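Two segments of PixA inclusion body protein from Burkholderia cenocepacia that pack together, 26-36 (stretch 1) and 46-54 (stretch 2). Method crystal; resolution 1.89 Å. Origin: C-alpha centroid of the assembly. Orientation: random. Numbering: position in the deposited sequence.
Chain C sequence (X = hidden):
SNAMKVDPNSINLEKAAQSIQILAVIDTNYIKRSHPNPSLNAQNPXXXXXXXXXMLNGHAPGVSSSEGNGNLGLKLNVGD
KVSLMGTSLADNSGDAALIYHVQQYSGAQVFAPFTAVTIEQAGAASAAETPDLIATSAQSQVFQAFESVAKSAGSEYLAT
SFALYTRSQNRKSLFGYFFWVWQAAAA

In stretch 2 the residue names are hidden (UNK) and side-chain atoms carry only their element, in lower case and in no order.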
# COMPACT_ATOMS: atom_id res chain seq x y z
N ILE C 26 -11.24 -3.70 -15.15
CA ILE C 26 -11.72 -2.36 -15.40
C ILE C 26 -13.07 -2.19 -14.75
O ILE C 26 -13.93 -3.11 -14.85
CB ILE C 26 -11.85 -2.13 -16.93
CG1 ILE C 26 -10.45 -2.19 -17.54
CG2 ILE C 26 -12.56 -0.79 -17.26
CD1 ILE C 26 -10.34 -2.85 -18.83
N ASP C 27 -13.24 -1.11 -14.00
CA ASP C 27 -14.53 -0.75 -13.33
C ASP C 27 -15.45 -0.06 -14.40
O ASP C 27 -15.47 1.16 -14.58
CB ASP C 27 -14.29 0.11 -12.12
CG ASP C 27 -15.59 0.39 -11.27
OD1 ASP C 27 -16.70 0.12 -11.73
OD2 ASP C 27 -15.44 0.89 -10.14
N THR C 28 -16.15 -0.89 -15.14
CA THR C 28 -16.93 -0.43 -16.26
C THR C 28 -18.07 0.46 -15.79
O THR C 28 -18.44 1.38 -16.47
CB THR C 28 -17.40 -1.59 -17.18
OG1 THR C 28 -18.11 -2.58 -16.42
CG2 THR C 28 -16.22 -2.18 -17.89
N ASN C 29 -18.66 0.17 -14.62
CA ASN C 29 -19.70 1.05 -14.06
C ASN C 29 -19.20 2.46 -13.77
O ASN C 29 -19.88 3.44 -14.01
CB ASN C 29 -20.33 0.43 -12.84
CG ASN C 29 -21.23 -0.75 -13.20
OD1 ASN C 29 -21.71 -0.84 -14.33
ND2 ASN C 29 -21.44 -1.67 -12.26
N TYR C 30 -18.00 2.56 -13.27
CA TYR C 30 -17.40 3.83 -13.03
C TYR C 30 -17.17 4.60 -14.34
O TYR C 30 -17.48 5.83 -14.43
CB TYR C 30 -16.08 3.66 -12.29
CG TYR C 30 -15.45 5.00 -12.09
CD1 TYR C 30 -16.21 6.05 -11.60
CD2 TYR C 30 -14.13 5.25 -12.46
CE1 TYR C 30 -15.68 7.30 -11.45
CE2 TYR C 30 -13.59 6.51 -12.30
CZ TYR C 30 -14.37 7.53 -11.79
OH TYR C 30 -13.87 8.81 -11.61
N ILE C 31 -16.67 3.91 -15.37
CA ILE C 31 -16.45 4.53 -16.66
C ILE C 31 -17.75 5.08 -17.25
O ILE C 31 -17.82 6.20 -17.76
CB ILE C 31 -15.93 3.49 -17.71
CG1 ILE C 31 -14.64 2.81 -17.25
CG2 ILE C 31 -15.66 4.14 -19.03
CD1 ILE C 31 -13.72 3.74 -16.67
N LYS C 32 -18.77 4.27 -17.21
CA LYS C 32 -20.03 4.64 -17.83
C LYS C 32 -20.63 5.87 -17.13
O LYS C 32 -21.20 6.74 -17.81
CB LYS C 32 -21.03 3.44 -17.76
CG LYS C 32 -20.79 2.42 -18.85
CD LYS C 32 -21.83 1.28 -18.89
CE LYS C 32 -22.09 0.72 -17.53
NZ LYS C 32 -22.97 -0.52 -17.51
N ARG C 33 -20.48 5.96 -15.81
CA ARG C 33 -20.92 7.15 -15.07
C ARG C 33 -20.05 8.38 -15.35
O ARG C 33 -20.53 9.50 -15.44
CB ARG C 33 -20.91 6.91 -13.54
CG ARG C 33 -21.99 5.97 -13.04
CD ARG C 33 -22.04 5.97 -11.51
NE ARG C 33 -20.79 5.48 -10.97
CZ ARG C 33 -20.52 4.21 -10.65
NH1 ARG C 33 -21.42 3.25 -10.86
NH2 ARG C 33 -19.33 3.93 -10.15
N SER C 34 -18.76 8.19 -15.42
CA SER C 34 -17.88 9.37 -15.57
C SER C 34 -17.64 9.78 -17.04
O SER C 34 -17.17 10.90 -17.26
CB SER C 34 -16.57 9.16 -14.81
OG SER C 34 -15.90 8.06 -15.37
N HIS C 35 -17.91 8.90 -18.00
CA HIS C 35 -17.73 9.14 -19.43
C HIS C 35 -18.93 8.80 -20.23
O HIS C 35 -18.88 7.88 -21.05
CB HIS C 35 -16.51 8.36 -19.98
CG HIS C 35 -15.24 8.78 -19.34
ND1 HIS C 35 -14.79 8.22 -18.17
CD2 HIS C 35 -14.37 9.76 -19.64
CE1 HIS C 35 -13.66 8.80 -17.81
NE2 HIS C 35 -13.38 9.75 -18.69
N PRO C 36 -20.02 9.54 -20.03
CA PRO C 36 -21.29 9.11 -20.63
C PRO C 36 -21.37 9.33 -22.11
O PRO C 36 -22.28 8.79 -22.75
CB PRO C 36 -22.34 9.99 -19.94
CG PRO C 36 -21.60 10.74 -18.87
CD PRO C 36 -20.16 10.75 -19.22
N UNK C 46 -11.19 7.32 -26.05
CA UNK C 46 -11.35 8.24 -24.94
C UNK C 46 -10.39 7.90 -23.75
O UNK C 46 -10.38 6.83 -23.25
c UNK C 46 -12.92 9.09 -23.21
c UNK C 46 -12.78 8.30 -24.47
o UNK C 46 -13.62 8.87 -25.52
N UNK C 47 -9.61 8.90 -23.38
CA UNK C 47 -8.71 8.83 -22.23
C UNK C 47 -9.47 8.58 -20.95
O UNK C 47 -10.44 9.29 -20.67
c UNK C 47 -8.00 10.18 -22.12
o UNK C 47 -7.05 10.04 -21.11
N UNK C 48 -9.05 7.63 -20.13
CA UNK C 48 -9.56 7.42 -18.80
C UNK C 48 -8.44 7.40 -17.79
O UNK C 48 -7.31 7.02 -18.12
c UNK C 48 -10.37 6.10 -18.62
c UNK C 48 -10.10 3.54 -18.60
c UNK C 48 -11.45 6.02 -19.66
c UNK C 48 -9.44 4.88 -18.60
N UNK C 49 -8.72 7.84 -16.54
CA UNK C 49 -7.65 7.80 -15.55
C UNK C 49 -7.34 6.41 -15.12
O UNK C 49 -8.21 5.55 -15.20
c UNK C 49 -9.95 8.44 -16.02
c UNK C 49 -9.72 8.42 -14.52
c UNK C 49 -8.24 8.62 -14.38
N UNK C 50 -6.13 6.16 -14.62
CA UNK C 50 -5.77 4.83 -14.16
C UNK C 50 -6.53 4.47 -12.88
O UNK C 50 -6.57 3.35 -12.46
c UNK C 50 -4.24 4.73 -13.93
o UNK C 50 -3.89 5.70 -12.98
N UNK C 51 -7.17 5.46 -12.31
CA UNK C 51 -8.02 5.33 -11.15
C UNK C 51 -9.28 4.42 -11.41
O UNK C 51 -9.90 3.82 -10.50
o UNK C 51 -8.11 7.07 -9.47
c UNK C 51 -9.71 7.09 -11.18
c UNK C 51 -8.39 6.79 -10.82
N UNK C 52 -9.63 4.30 -12.68
CA UNK C 52 -10.80 3.55 -13.11
C UNK C 52 -10.54 2.06 -13.29
O UNK C 52 -11.41 1.33 -13.73
c UNK C 52 -11.23 4.11 -14.45
N UNK C 53 -9.35 1.59 -12.99
CA UNK C 53 -9.09 0.21 -13.21
C UNK C 53 -8.05 -0.28 -12.25
O UNK C 53 -7.50 0.51 -11.49
c UNK C 53 -6.45 -0.45 -15.70
c UNK C 53 -7.33 0.61 -15.06
c UNK C 53 -8.68 -0.04 -14.67
c UNK C 53 -7.59 1.73 -16.01
N UNK C 54 -7.76 -1.56 -12.27
CA UNK C 54 -6.75 -2.18 -11.41
C UNK C 54 -5.88 -3.09 -12.32
O UNK C 54 -6.40 -3.68 -13.26
c UNK C 54 -8.53 -2.31 -9.64
c UNK C 54 -10.88 -1.81 -9.22
c UNK C 54 -10.54 -1.01 -8.15
c UNK C 54 -7.46 -3.02 -10.39
c UNK C 54 -8.22 -1.49 -8.57
c UNK C 54 -9.21 -0.84 -7.83
c UNK C 54 -9.86 -2.46 -9.96

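Position 46 has three side-chain atoms: one carbon carrying an oxygen and a second carbon. The second carbon lies near the His35 ring. A beta-branched side chain with one hydroxyl is threonine. In Thr46, CG2 is 3.9 Å from CD2 of His35, and the hydroxyl is hydrogen-bonded elsewhere in the structure.

Position 47 has one carbon followed by one oxygen. Its CA-to-CB bond points away from stretch 1, and its backbone O is 3.6 Å from NE2 of His35, just past the helix. The atom pattern is that of serine, Ser47.

Position 48 has four carbons, forked at the first, with one arm two carbons long. The short arm sits over a face of the His35 ring, and the long arm ends near Ile31. The fork at the first carbon excludes leucine and gives isoleucine. In Ile48, CG2 is 4.3 Å from the centroid of the His35 ring, a CH-pi contact 21° off the ring normal. Its CD1 is 4.1 Å from CD1 of Ile31.

Position 49 has three carbons that close a ring onto the backbone N. One of them lies at the edge of the His35 ring. This can only be proline. In Pro49, CD is 4.1 Å from CE1 of His35.

Position 50 has one carbon then one oxygen and does not reach stretch 1. It is Ser50, at the start of a short 3-10 segment.

Position 51 has one carbon carrying an oxygen and a carbon. The outer carbon approaches the Tyr30 ring. This is again threonine. In Thr51, CG2 is 4.1 Å from CE2 of Tyr30.

Position 52 has a single side-chain carbon. This CB is 3.4 Å from CD1 of Ile31 and 3.7 Å from CD2 of Tyr30, at the edge of the tyrosine ring. It is alanine, Ala52.

Position 53 has four carbons, forked at the second. Its CB is 4.0 Å from CG1 of Ile26. This is leucine, Leu53.

Position 54 has one carbon and then a ring of six carbons with no oxygen. The ring stays outside contact range of stretch 1. It is Phe54.

The contact works in three parts. At one end, Ile26 and Leu53 form an antiparallel, non-hydrogen-bonded bridge pair, with both side chains on the same face of the sheet. Next to it, Asp27 N donates to Ala52 O at 3.1 Å. Asp27 also caps the helix: its OD1 accepts from Tyr30 N at 3.2 Å. Along the helix, Tyr30 and Ile31 pack on the small Ala52. Just past the helix, His35 meets Thr46, Ser47, Ile48 and Pro49. The stretches bury 461 Å² between them, both sides summed.

Stretch 2 (46-54) TSIPSTALF
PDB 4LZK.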